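Side-chain contacts in ABC transporter substrate-binding protein (Staphylococcus aureus subsp. aureus NCTC 8325, PDB 3UN6), which probably serves as the substrate-binding component of an ABC-type import system and binds zinc, although its physiological substrate is not established: residues V119-K124 and L198-G203; L153-K158 and D213-A218; L223-E228 and Q238-D243; E228-H233 and F312-L317. All blocks are in the same frame, centred on the assembly; numbering follows the deposited sequence.

Contact 1 (V119-K124 and L198-G203); sequences VIMGQK and LGEKLG
Three successive turns of about -60° (chi1 -55°, chi2 and chi3 both -67°) curl the selenomethionine chain of Met-121 round its selenium, so that the terminal methyl CE is delivered to Glu-200 and the backbone beside it. The contact belongs to one alpha/beta lobe of a type II periplasmic-binding-protein fold, in which strand 112-122 runs antiparallel between strands 188-192 and 206-210 and helix 195-201, lying between those two neighbours in the sequence, covers one face of the sheet. Met-121 leaves the strand toward this helix, whereas Ile-120, the preceding residue, points to the other face and meets helix 148-159. The Met-121 and Glu-200 side chains cross at about a right angle. CE of Met-121 rests against the aliphatic CG of Glu-200 at 3.5 Å and lies 4.1 Å from the Glu-200 backbone N. The same methyl passes the main chain of the preceding residue, with CE of Met-121 4.5 Å from C of Gly-199. The interaction is dispersive, and the selenium itself stands back from the helix. Thr-207 and Tyr-189 also touch the Met-121 side chain from the flanking strands. Beyond CG the Glu-200 chain is extended, carrying its carboxylate past the methyl: OE1 has a weak hydrogen bond from Gln-274, and OE2 of Glu-200 is hydrogen-bonded to OG1 of Thr-207 on strand 206-210, the same threonine that touches Met-121.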
loop_
_atom_site.group_PDB
_atom_site.type_symbol
_atom_site.label_atom_id
_atom_site.label_comp_id
_atom_site.label_asym_id
_atom_site.label_seq_id
_atom_site.Cartn_x
_atom_site.Cartn_y
_atom_site.Cartn_z
ATOM N N VAL A 119 -3.044 -9.013 -3.523
ATOM C CA VAL A 119 -3.241 -10.279 -4.180
ATOM C C VAL A 119 -1.941 -11.019 -4.461
ATOM O O VAL A 119 -0.867 -10.451 -4.411
ATOM C CB VAL A 119 -3.959 -10.084 -5.549
ATOM C CG1 VAL A 119 -5.346 -9.543 -5.342
ATOM C CG2 VAL A 119 -3.150 -9.165 -6.463
ATOM N N ILE A 120 -2.079 -12.314 -4.747
ATOM C CA ILE A 120 -0.989 -13.158 -5.198
ATOM C C ILE A 120 -1.497 -13.746 -6.481
ATOM O O ILE A 120 -2.507 -14.445 -6.484
ATOM C CB ILE A 120 -0.644 -14.249 -4.174
ATOM C CG1 ILE A 120 -0.104 -13.587 -2.888
ATOM C CG2 ILE A 120 0.396 -15.227 -4.759
ATOM C CD1 ILE A 120 -0.246 -14.438 -1.642
HETATM N N MSE A 121 -0.822 -13.422 -7.586
HETATM C CA MSE A 121 -1.190 -13.879 -8.921
HETATM C C MSE A 121 -0.240 -14.960 -9.397
HETATM O O MSE A 121 0.911 -14.989 -9.007
HETATM C CB MSE A 121 -1.080 -12.722 -9.923
HETATM C CG MSE A 121 -1.874 -11.501 -9.531
HETATM SE SE MSE A 121 -3.770 -11.865 -9.579
HETATM C CE MSE A 121 -3.933 -12.125 -11.519
ATOM N N GLY A 122 -0.752 -15.862 -10.217
ATOM C CA GLY A 122 0.046 -16.917 -10.820
ATOM C C GLY A 122 -0.255 -16.933 -12.302
ATOM O O GLY A 122 -1.177 -16.248 -12.762
ATOM N N GLN A 123 0.512 -17.711 -13.054
ATOM C CA GLN A 123 0.299 -17.833 -14.485
ATOM C C GLN A 123 -1.048 -18.472 -14.733
ATOM O O GLN A 123 -1.584 -19.169 -13.864
ATOM C CB GLN A 123 1.376 -18.719 -15.125
ATOM C CG GLN A 123 2.744 -18.097 -15.113
ATOM C CD GLN A 123 3.826 -19.052 -15.589
ATOM O OE1 GLN A 123 3.536 -20.186 -15.962
ATOM N NE2 GLN A 123 5.088 -18.592 -15.576
ATOM N N LYS A 124 -1.563 -18.247 -15.935
ATOM C CA LYS A 124 -2.818 -18.800 -16.386
ATOM C C LYS A 124 -2.902 -20.307 -16.145
ATOM O O LYS A 124 -1.965 -21.042 -16.466
ATOM C CB LYS A 124 -2.923 -18.522 -17.883
ATOM C CG LYS A 124 -4.099 -19.117 -18.598
ATOM C CD LYS A 124 -3.942 -18.871 -20.095
ATOM C CE LYS A 124 -5.137 -19.346 -20.884
ATOM N NZ LYS A 124 -4.984 -18.994 -22.325
ATOM N N LEU A 198 -5.611 -6.379 -13.348
ATOM C CA LEU A 198 -5.078 -6.027 -14.667
ATOM C C LEU A 198 -4.366 -7.238 -15.282
ATOM O O LEU A 198 -4.511 -7.495 -16.474
ATOM C CB LEU A 198 -4.135 -4.823 -14.593
ATOM C CG LEU A 198 -3.650 -4.279 -15.931
ATOM C CD1 LEU A 198 -4.815 -3.811 -16.801
ATOM C CD2 LEU A 198 -2.628 -3.139 -15.728
ATOM N N GLY A 199 -3.620 -7.987 -14.468
ATOM C CA GLY A 199 -2.967 -9.209 -14.949
ATOM C C GLY A 199 -3.961 -10.195 -15.569
ATOM O O GLY A 199 -3.667 -10.846 -16.579
ATOM N N GLU A 200 -5.147 -10.303 -14.975
ATOM C CA GLU A 200 -6.167 -11.197 -15.507
ATOM C C GLU A 200 -6.675 -10.686 -16.836
ATOM O O GLU A 200 -6.801 -11.446 -17.768
ATOM C CB GLU A 200 -7.347 -11.339 -14.552
ATOM C CG GLU A 200 -7.013 -12.038 -13.264
ATOM C CD GLU A 200 -8.253 -12.415 -12.465
ATOM O OE1 GLU A 200 -9.315 -11.780 -12.658
ATOM O OE2 GLU A 200 -8.169 -13.343 -11.630
ATOM N N LYS A 201 -6.976 -9.387 -16.897
ATOM C CA LYS A 201 -7.482 -8.736 -18.117
ATOM C C LYS A 201 -6.405 -8.706 -19.193
ATOM O O LYS A 201 -6.621 -9.166 -20.300
ATOM C CB LYS A 201 -7.912 -7.290 -17.803
ATOM C CG LYS A 201 -8.693 -6.523 -18.922
ATOM C CD LYS A 201 -8.557 -4.993 -18.740
ATOM C CE LYS A 201 -9.641 -4.164 -19.457
ATOM N NZ LYS A 201 -10.956 -4.118 -18.694
ATOM N N LEU A 202 -5.247 -8.134 -18.871
ATOM C CA LEU A 202 -4.165 -8.033 -19.837
ATOM C C LEU A 202 -3.502 -9.355 -20.001
ATOM O O LEU A 202 -2.565 -9.709 -19.277
ATOM C CB LEU A 202 -3.127 -6.998 -19.449
ATOM C CG LEU A 202 -3.499 -5.558 -19.722
ATOM C CD1 LEU A 202 -2.292 -4.680 -19.398
ATOM C CD2 LEU A 202 -3.926 -5.379 -21.161
ATOM N N GLY A 203 -4.008 -10.095 -20.966
ATOM C CA GLY A 203 -3.473 -11.376 -21.252
ATOM C C GLY A 203 -3.815 -12.408 -20.200
ATOM O O GLY A 203 -4.978 -12.567 -19.802
#

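Contact 2 (L153-K158 and D213-A218); sequences LEELRK and DVIPDA
Glu-155 of helix 148-159 packs on Val-214 and Ile-215, in the loop that carries the chain out of strand 206-210 in one lobe and into strand 221-225 in the other, one of the connections between the lobes of this type II binding-protein fold. At its base, CB of Glu-155 lies 4.0 Å from CG1 of Val-214 and equally far from CD1 of Ile-215, fitting against both branched side chains. One bond further, CG of Glu-155 approaches CG1 of Ile-215 at 3.9 Å while keeping CG1 of Val-214 alongside. With CG opposite the backbone N (chi1 -179°), the chain then bends at chi2 (55°), and the carboxylate turns from these apolar groups to polar partners of its own helix. There OE1 makes a long salt bridge with Lys-158 NZ, and OE2 takes a weak hydrogen bond from Gln-159. The same Gln-159 amide donates to O of Val-214, tying the loop backbone to the helix. Val-214 also rests on the next helix residue, its CG1 4.3 Å from CB of Leu-156. From Ile-215 to Ala-218 the loop makes a type II beta turn, with Asp-217 at positive phi, just ahead of the zinc ligands Cys-220 and Cys-221. Within the helix, Arg-157 grips Glu-154 side-on: NE reaches OE2 at 3.1 Å, and NH2 of Arg-157 meets OE1 of Glu-154 at 2.7 Å, from above the carboxylate plane.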
loop_
_atom_site.group_PDB
_atom_site.type_symbol
_atom_site.label_atom_id
_atom_site.label_comp_id
_atom_site.label_asym_id
_atom_site.label_seq_id
_atom_site.Cartn_x
_atom_site.Cartn_y
_atom_site.Cartn_z
ATOM N N LEU A 153 3.992 -13.627 0.589
ATOM C CA LEU A 153 4.495 -14.725 -0.209
ATOM C C LEU A 153 5.274 -15.729 0.610
ATOM O O LEU A 153 5.123 -16.933 0.410
ATOM C CB LEU A 153 5.296 -14.209 -1.397
ATOM C CG LEU A 153 4.489 -13.717 -2.599
ATOM C CD1 LEU A 153 5.453 -12.886 -3.551
ATOM C CD2 LEU A 153 3.882 -14.887 -3.323
ATOM N N GLU A 154 6.088 -15.245 1.544
ATOM C CA GLU A 154 6.834 -16.133 2.419
ATOM C C GLU A 154 5.911 -16.909 3.349
ATOM O O GLU A 154 6.193 -18.055 3.707
ATOM C CB GLU A 154 7.873 -15.345 3.229
ATOM C CG GLU A 154 9.095 -15.027 2.434
ATOM C CD GLU A 154 9.885 -16.260 2.114
ATOM O OE1 GLU A 154 10.532 -16.798 3.035
ATOM O OE2 GLU A 154 9.894 -16.689 0.947
ATOM N N GLU A 155 4.830 -16.279 3.777
ATOM C CA GLU A 155 3.884 -16.971 4.635
ATOM C C GLU A 155 3.145 -18.029 3.819
ATOM O O GLU A 155 2.873 -19.127 4.322
ATOM C CB GLU A 155 2.912 -15.999 5.281
ATOM C CG GLU A 155 1.892 -16.666 6.219
ATOM C CD GLU A 155 2.545 -17.509 7.301
ATOM O OE1 GLU A 155 3.610 -17.095 7.810
ATOM O OE2 GLU A 155 1.993 -18.593 7.632
ATOM N N LEU A 156 2.857 -17.716 2.554
ATOM C CA LEU A 156 2.178 -18.659 1.683
ATOM C C LEU A 156 3.125 -19.813 1.405
ATOM O O LEU A 156 2.714 -20.956 1.381
ATOM C CB LEU A 156 1.687 -17.992 0.371
ATOM C CG LEU A 156 1.148 -18.960 -0.697
ATOM C CD1 LEU A 156 -0.039 -19.741 -0.176
ATOM C CD2 LEU A 156 0.770 -18.254 -1.980
ATOM N N ARG A 157 4.414 -19.521 1.249
ATOM C CA ARG A 157 5.398 -20.585 1.032
ATOM C C ARG A 157 5.403 -21.582 2.200
ATOM O O ARG A 157 5.468 -22.802 1.994
ATOM C CB ARG A 157 6.814 -20.006 0.858
ATOM C CG ARG A 157 7.873 -21.099 0.618
ATOM C CD ARG A 157 9.312 -20.565 0.550
ATOM N NE ARG A 157 9.619 -19.730 1.698
ATOM C CZ ARG A 157 9.861 -20.189 2.919
ATOM N NH1 ARG A 157 9.834 -21.492 3.188
ATOM N NH2 ARG A 157 10.097 -19.327 3.894
ATOM N N LYS A 158 5.357 -21.067 3.429
ATOM C CA LYS A 158 5.332 -21.932 4.622
ATOM C C LYS A 158 4.014 -22.693 4.726
ATOM O O LYS A 158 4.010 -23.862 5.084
ATOM C CB LYS A 158 5.499 -21.125 5.902
ATOM C CG LYS A 158 6.803 -20.379 6.057
ATOM C CD LYS A 158 6.693 -19.507 7.307
ATOM C CE LYS A 158 7.598 -18.308 7.264
ATOM N NZ LYS A 158 7.291 -17.463 8.448
ATOM N N ASP A 213 -6.556 -14.206 2.895
ATOM C CA ASP A 213 -6.505 -15.652 3.062
ATOM C C ASP A 213 -5.185 -16.133 3.609
ATOM O O ASP A 213 -5.057 -17.311 3.948
ATOM C CB ASP A 213 -6.639 -16.355 1.692
ATOM C CG ASP A 213 -7.870 -15.942 0.910
ATOM O OD1 ASP A 213 -8.914 -15.755 1.541
ATOM O OD2 ASP A 213 -7.788 -15.834 -0.356
ATOM N N VAL A 214 -4.191 -15.250 3.635
ATOM C CA VAL A 214 -2.841 -15.621 4.012
ATOM C C VAL A 214 -2.461 -14.998 5.340
ATOM O O VAL A 214 -2.079 -15.701 6.257
ATOM C CB VAL A 214 -1.885 -15.172 2.924
ATOM C CG1 VAL A 214 -0.502 -15.578 3.249
ATOM C CG2 VAL A 214 -2.324 -15.771 1.590
ATOM N N ILE A 215 -2.501 -13.673 5.423
ATOM C CA ILE A 215 -2.265 -12.994 6.701
ATOM C C ILE A 215 -3.420 -12.012 6.852
ATOM O O ILE A 215 -3.390 -10.924 6.295
ATOM C CB ILE A 215 -0.907 -12.218 6.793
ATOM C CG1 ILE A 215 0.272 -13.090 6.409
ATOM C CG2 ILE A 215 -0.688 -11.737 8.218
ATOM C CD1 ILE A 215 1.631 -12.303 6.303
ATOM N N PRO A 216 -4.449 -12.397 7.601
ATOM C CA PRO A 216 -5.597 -11.526 7.774
ATOM C C PRO A 216 -5.259 -10.111 8.249
ATOM O O PRO A 216 -4.550 -9.930 9.240
ATOM C CB PRO A 216 -6.421 -12.253 8.825
ATOM C CG PRO A 216 -6.071 -13.692 8.615
ATOM C CD PRO A 216 -4.626 -13.678 8.299
ATOM N N ASP A 217 -5.766 -9.134 7.506
ATOM C CA ASP A 217 -5.586 -7.710 7.783
ATOM C C ASP A 217 -4.132 -7.284 8.022
ATOM O O ASP A 217 -3.829 -6.522 8.950
ATOM C CB ASP A 217 -6.490 -7.259 8.948
ATOM C CG ASP A 217 -6.573 -5.699 9.075
ATOM O OD1 ASP A 217 -6.351 -4.970 8.065
ATOM O OD2 ASP A 217 -6.867 -5.210 10.192
ATOM N N ALA A 218 -3.229 -7.802 7.200
ATOM C CA ALA A 218 -1.848 -7.390 7.261
ATOM C C ALA A 218 -1.772 -5.940 6.806
ATOM O O ALA A 218 -2.308 -5.579 5.766
ATOM C CB ALA A 218 -0.988 -8.269 6.346
#

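Contact 3 (L223-E228 and Q238-D243); sequences LVLRGE and QAFVQD
Phe-240 of helix 234-250 brings one ring carbon, CE2, up to Leu-223 and Leu-225, two side chains on the same face of strand 221-225. This strand lies antiparallel between strands 89-93 and 108-110 in the sheet of a type II periplasmic-binding-protein lobe, and the helix is one of those layered on the sheet. The segments 223-225 and 238-243 run almost exactly antiparallel (176°), their axes 11.7 Å apart.

All of the contacts between strand and helix are apolar. CD2 of Leu-225 lies at the ring edge of Phe-240, near its plane, 4.1 Å from CE2. The Leu-223 and Phe-240 side chains extend toward each other from opposite directions, and CD2 of Leu-223 meets the ring obliquely, 3.9 Å from CE2 of Phe-240. The other methyl of Leu-225, CD1, reaches CG2 of Val-241 at 4.4 Å, so one leucine spans two successive helix residues. Leu-50 and Thr-53 of helix 48-58 also pack on Phe-240, which is buried.

The polar interactions lie outside this apolar contact. On the helix, the Asp-243 carboxylate is hydrogen-bonded to the hydroxyls of Tyr-60 and Tyr-65. Beyond the strand, Arg-226 and Glu-228 form a salt bridge across the turn into helix 227-232, and NH1 of Arg-226 is hydrogen-bonded to O of Leu-82. In the salt bridge, NE of Arg-226 donates to the syn lone pair of Glu-228 OE2 at 2.9 Å, with an N-H...O angle of 164°.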
loop_
_atom_site.group_PDB
_atom_site.type_symbol
_atom_site.label_atom_id
_atom_site.label_comp_id
_atom_site.label_asym_id
_atom_site.label_seq_id
_atom_site.Cartn_x
_atom_site.Cartn_y
_atom_site.Cartn_z
ATOM N N LEU A 223 -0.129 6.383 5.440
ATOM C CA LEU A 223 0.088 7.787 5.147
ATOM C C LEU A 223 1.176 8.240 6.113
ATOM O O LEU A 223 1.009 8.134 7.360
ATOM C CB LEU A 223 -1.163 8.610 5.395
ATOM C CG LEU A 223 -1.018 10.140 5.253
ATOM C CD1 LEU A 223 -0.640 10.523 3.861
ATOM C CD2 LEU A 223 -2.335 10.835 5.664
ATOM N N VAL A 224 2.298 8.686 5.550
ATOM C CA VAL A 224 3.384 9.233 6.333
ATOM C C VAL A 224 3.546 10.709 5.985
ATOM O O VAL A 224 3.274 11.123 4.844
ATOM C CB VAL A 224 4.701 8.526 6.067
ATOM C CG1 VAL A 224 4.556 7.034 6.370
ATOM C CG2 VAL A 224 5.155 8.733 4.621
ATOM N N LEU A 225 3.967 11.500 6.971
ATOM C CA LEU A 225 4.214 12.911 6.777
ATOM C C LEU A 225 5.584 13.211 7.245
ATOM O O LEU A 225 6.059 12.599 8.215
ATOM C CB LEU A 225 3.239 13.756 7.608
ATOM C CG LEU A 225 1.762 13.589 7.252
ATOM C CD1 LEU A 225 0.869 14.340 8.235
ATOM C CD2 LEU A 225 1.496 14.037 5.825
ATOM N N ARG A 226 6.240 14.151 6.563
ATOM C CA ARG A 226 7.545 14.600 6.993
ATOM C C ARG A 226 7.382 15.303 8.340
ATOM O O ARG A 226 6.389 15.981 8.581
ATOM C CB ARG A 226 8.207 15.513 5.940
ATOM C CG ARG A 226 8.774 14.768 4.723
ATOM C CD ARG A 226 9.445 15.714 3.711
ATOM N NE ARG A 226 10.538 16.506 4.291
ATOM C CZ ARG A 226 11.812 16.120 4.374
ATOM N NH1 ARG A 226 12.209 14.938 3.925
ATOM N NH2 ARG A 226 12.703 16.934 4.913
ATOM N N GLY A 227 8.373 15.132 9.212
ATOM C CA GLY A 227 8.353 15.676 10.570
ATOM C C GLY A 227 8.095 17.158 10.724
ATOM O O GLY A 227 7.461 17.570 11.693
ATOM N N GLU A 228 8.571 17.975 9.787
ATOM C CA GLU A 228 8.360 19.410 9.902
ATOM C C GLU A 228 6.881 19.806 9.816
ATOM O O GLU A 228 6.453 20.748 10.492
ATOM C CB GLU A 228 9.210 20.223 8.916
ATOM C CG GLU A 228 8.883 20.119 7.441
ATOM C CD GLU A 228 9.513 18.925 6.740
ATOM O OE1 GLU A 228 10.113 18.035 7.405
ATOM O OE2 GLU A 228 9.409 18.892 5.494
ATOM N N GLN A 238 -3.200 18.790 11.052
ATOM C CA GLN A 238 -4.414 18.297 11.691
ATOM C C GLN A 238 -5.622 18.415 10.757
ATOM O O GLN A 238 -6.419 17.511 10.695
ATOM C CB GLN A 238 -4.683 19.054 13.003
ATOM C CG GLN A 238 -5.887 18.521 13.779
ATOM C CD GLN A 238 -5.669 17.096 14.286
ATOM O OE1 GLN A 238 -4.824 16.860 15.162
ATOM N NE2 GLN A 238 -6.456 16.144 13.765
ATOM N N ALA A 239 -5.764 19.535 10.058
ATOM C CA ALA A 239 -6.891 19.724 9.122
ATOM C C ALA A 239 -6.825 18.651 8.028
ATOM O O ALA A 239 -7.816 17.998 7.713
ATOM C CB ALA A 239 -6.867 21.130 8.509
ATOM N N PHE A 240 -5.634 18.426 7.501
ATOM C CA PHE A 240 -5.456 17.404 6.465
ATOM C C PHE A 240 -5.829 15.967 6.940
ATOM O O PHE A 240 -6.607 15.266 6.287
ATOM C CB PHE A 240 -4.032 17.492 5.896
ATOM C CG PHE A 240 -3.684 16.368 5.006
ATOM C CD1 PHE A 240 -4.469 16.091 3.895
ATOM C CD2 PHE A 240 -2.586 15.577 5.268
ATOM C CE1 PHE A 240 -4.182 15.044 3.062
ATOM C CE2 PHE A 240 -2.277 14.525 4.435
ATOM C CZ PHE A 240 -3.096 14.261 3.314
ATOM N N VAL A 241 -5.315 15.559 8.094
ATOM C CA VAL A 241 -5.615 14.227 8.636
ATOM C C VAL A 241 -7.106 14.087 8.954
ATOM O O VAL A 241 -7.683 13.008 8.832
ATOM C CB VAL A 241 -4.793 13.948 9.904
ATOM C CG1 VAL A 241 -5.322 12.713 10.638
ATOM C CG2 VAL A 241 -3.338 13.794 9.536
ATOM N N GLN A 242 -7.708 15.191 9.362
ATOM C CA GLN A 242 -9.145 15.240 9.647
ATOM C C GLN A 242 -9.979 15.000 8.368
ATOM O O GLN A 242 -10.951 14.268 8.394
ATOM C CB GLN A 242 -9.502 16.590 10.246
ATOM C CG GLN A 242 -11.017 16.829 10.393
ATOM C CD GLN A 242 -11.631 16.091 11.553
ATOM O OE1 GLN A 242 -11.523 16.528 12.716
ATOM N NE2 GLN A 242 -12.334 14.992 11.251
ATOM N N ASP A 243 -9.598 15.638 7.261
ATOM C CA ASP A 243 -10.281 15.435 6.004
ATOM C C ASP A 243 -10.043 14.007 5.549
ATOM O O ASP A 243 -10.938 13.353 5.045
ATOM C CB ASP A 243 -9.803 16.442 4.965
ATOM C CG ASP A 243 -10.189 17.851 5.330
ATOM O OD1 ASP A 243 -11.150 17.992 6.132
ATOM O OD2 ASP A 243 -9.552 18.795 4.823
#

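Contact 4 (E228-H233 and F312-L317); sequences ELLDQH and FVEPSL
Helix 227-232 and the beginning of helix 316-320 come nearest at Leu-230 and Leu-317, whose CA atoms are 9.0 Å apart, and both side chains point toward the opposite segment. One methyl of each makes the contact: CD2 of Leu-230 touches CD2 of Leu-317 at 3.5 Å, a tight approach for two methyl groups. The second branch of Leu-230 turns to the loop, where CD1 lies 4.3 Å from CB of Glu-314. Leu-230 therefore bridges the loop and the helix that follows it. Both leucines also lean on Ala-237 of helix 234-250, and the backbone of Glu-314 is hydrogen-bonded to Ala-109 on strand 108-110. In this way the C-terminal part of the chain is laid against the edge of the five-stranded sheet in one lobe of the type II binding-protein fold, at the protein surface and away from the zinc site. While its CB meets Leu-230, Glu-314 uses its carboxylate on its own segment. The chain folds back at chi2 (51°), bringing OE1 to the start of helix 316-320 as a capping acceptor. Two donors of Ser-316 converge there. The backbone N comes on the anti side of the carboxylate, only modestly out of its plane, at 3.2 Å from Glu-314 OE1 and with an N-H...O angle of 153°. The hydroxyl OG of Ser-316 approaches from above that plane and donates to the same OE1 at 2.7 Å.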
loop_
_atom_site.group_PDB
_atom_site.type_symbol
_atom_site.label_atom_id
_atom_site.label_comp_id
_atom_site.label_asym_id
_atom_site.label_seq_id
_atom_site.Cartn_x
_atom_site.Cartn_y
_atom_site.Cartn_z
ATOM N N GLU A 228 8.571 17.975 9.787
ATOM C CA GLU A 228 8.360 19.410 9.902
ATOM C C GLU A 228 6.881 19.806 9.816
ATOM O O GLU A 228 6.453 20.748 10.492
ATOM C CB GLU A 228 9.210 20.223 8.916
ATOM C CG GLU A 228 8.883 20.119 7.441
ATOM C CD GLU A 228 9.513 18.925 6.740
ATOM O OE1 GLU A 228 10.113 18.035 7.405
ATOM O OE2 GLU A 228 9.409 18.892 5.494
ATOM N N LEU A 229 6.097 19.103 9.002
ATOM C CA LEU A 229 4.671 19.397 8.928
ATOM C C LEU A 229 4.033 19.260 10.285
ATOM O O LEU A 229 3.230 20.092 10.676
ATOM C CB LEU A 229 3.948 18.486 7.956
ATOM C CG LEU A 229 3.927 18.937 6.501
ATOM C CD1 LEU A 229 5.345 19.047 5.911
ATOM C CD2 LEU A 229 3.031 17.963 5.709
ATOM N N LEU A 230 4.404 18.208 11.008
ATOM C CA LEU A 230 3.863 17.964 12.343
ATOM C C LEU A 230 4.370 18.980 13.347
ATOM O O LEU A 230 3.625 19.420 14.223
ATOM C CB LEU A 230 4.220 16.553 12.831
ATOM C CG LEU A 230 3.748 15.413 11.929
ATOM C CD1 LEU A 230 4.002 14.059 12.573
ATOM C CD2 LEU A 230 2.275 15.575 11.618
ATOM N N ASP A 231 5.636 19.350 13.223
ATOM C CA ASP A 231 6.240 20.299 14.156
ATOM C C ASP A 231 5.860 21.750 13.855
ATOM O O ASP A 231 5.465 22.493 14.746
ATOM C CB ASP A 231 7.774 20.194 14.124
ATOM C CG ASP A 231 8.305 18.878 14.679
ATOM O OD1 ASP A 231 7.527 17.924 14.904
ATOM O OD2 ASP A 231 9.542 18.799 14.883
ATOM N N GLN A 232 5.932 22.114 12.580
ATOM C CA GLN A 232 5.796 23.496 12.148
ATOM C C GLN A 232 4.461 23.942 11.545
ATOM O O GLN A 232 4.162 25.147 11.541
ATOM C CB GLN A 232 6.962 23.779 11.186
ATOM C CG GLN A 232 8.340 23.442 11.840
ATOM C CD GLN A 232 9.525 23.496 10.883
ATOM O OE1 GLN A 232 9.378 23.801 9.688
ATOM N NE2 GLN A 232 10.717 23.189 11.406
ATOM N N HIS A 233 3.661 23.010 11.038
ATOM C CA HIS A 233 2.355 23.363 10.458
ATOM C C HIS A 233 1.290 22.461 11.055
ATOM O O HIS A 233 0.485 21.873 10.323
ATOM C CB HIS A 233 2.371 23.199 8.932
ATOM C CG HIS A 233 3.495 23.921 8.261
ATOM N ND1 HIS A 233 4.695 23.311 7.957
ATOM C CD2 HIS A 233 3.613 25.207 7.857
ATOM C CE1 HIS A 233 5.498 24.187 7.382
ATOM N NE2 HIS A 233 4.866 25.344 7.310
ATOM N N PHE A 312 8.012 5.578 15.300
ATOM C CA PHE A 312 7.556 5.593 13.905
ATOM C C PHE A 312 6.157 6.176 13.751
ATOM O O PHE A 312 5.901 6.981 12.863
ATOM C CB PHE A 312 7.599 4.150 13.379
ATOM C CG PHE A 312 7.131 3.982 11.964
ATOM C CD1 PHE A 312 7.870 4.490 10.900
ATOM C CD2 PHE A 312 5.984 3.273 11.688
ATOM C CE1 PHE A 312 7.438 4.329 9.601
ATOM C CE2 PHE A 312 5.555 3.102 10.382
ATOM C CZ PHE A 312 6.275 3.627 9.344
ATOM N N VAL A 313 5.255 5.771 14.632
ATOM C CA VAL A 313 3.882 6.158 14.523
ATOM C C VAL A 313 3.546 7.350 15.392
ATOM O O VAL A 313 3.976 7.430 16.538
ATOM C CB VAL A 313 2.950 4.981 14.926
ATOM C CG1 VAL A 313 1.483 5.399 14.817
ATOM C CG2 VAL A 313 3.248 3.724 14.067
ATOM N N GLU A 314 2.816 8.301 14.814
ATOM C CA GLU A 314 2.276 9.435 15.564
ATOM C C GLU A 314 0.750 9.348 15.415
ATOM O O GLU A 314 0.162 9.930 14.485
ATOM C CB GLU A 314 2.813 10.775 15.082
ATOM C CG GLU A 314 2.222 11.932 15.891
ATOM C CD GLU A 314 2.360 11.695 17.398
ATOM O OE1 GLU A 314 1.317 11.537 18.087
ATOM O OE2 GLU A 314 3.516 11.586 17.875
ATOM N N PRO A 315 0.094 8.630 16.337
ATOM C CA PRO A 315 -1.332 8.386 16.222
ATOM C C PRO A 315 -2.225 9.499 16.779
ATOM O O PRO A 315 -3.454 9.377 16.708
ATOM C CB PRO A 315 -1.507 7.135 17.069
ATOM C CG PRO A 315 -0.558 7.374 18.205
ATOM C CD PRO A 315 0.615 8.129 17.620
ATOM N N SER A 316 -1.647 10.574 17.313
ATOM C CA SER A 316 -2.490 11.649 17.897
ATOM C C SER A 316 -3.383 12.398 16.895
ATOM O O SER A 316 -4.539 12.713 17.193
ATOM C CB SER A 316 -1.637 12.661 18.688
ATOM O OG SER A 316 -0.669 13.288 17.845
ATOM N N LEU A 317 -2.854 12.702 15.716
ATOM C CA LEU A 317 -3.613 13.464 14.709
ATOM C C LEU A 317 -4.883 12.751 14.275
ATOM O O LEU A 317 -5.942 13.373 14.188
ATOM C CB LEU A 317 -2.743 13.828 13.483
ATOM C CG LEU A 317 -1.856 15.105 13.555
ATOM C CD1 LEU A 317 -0.809 15.031 14.644
ATOM C CD2 LEU A 317 -1.188 15.390 12.202
#

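The four contacts fall into two pairs, one in each lobe. Contacts 1 and 2 share the layering round strand 112-122: Ile-120 packs on Leu-153, Leu-156 and Val-214, joining the two across the sheet. Contacts 3 and 4, with centres about 7 Å apart, share helix 227-232 and merge where Leu-225 CD1 meets Leu-230 CD2 at 3.9 Å. Contacts 1 and 3 lie on opposite sides of the chain's centre. The first three are buried, whereas contact 4 lies at the surface. Glutamate aliphatic carbons carry much of contacts 1 and 2 and less of contact 4, their carboxylates taking partners other than the facing segment; contact 3 alone involves only apolar side chains, including an aromatic ring.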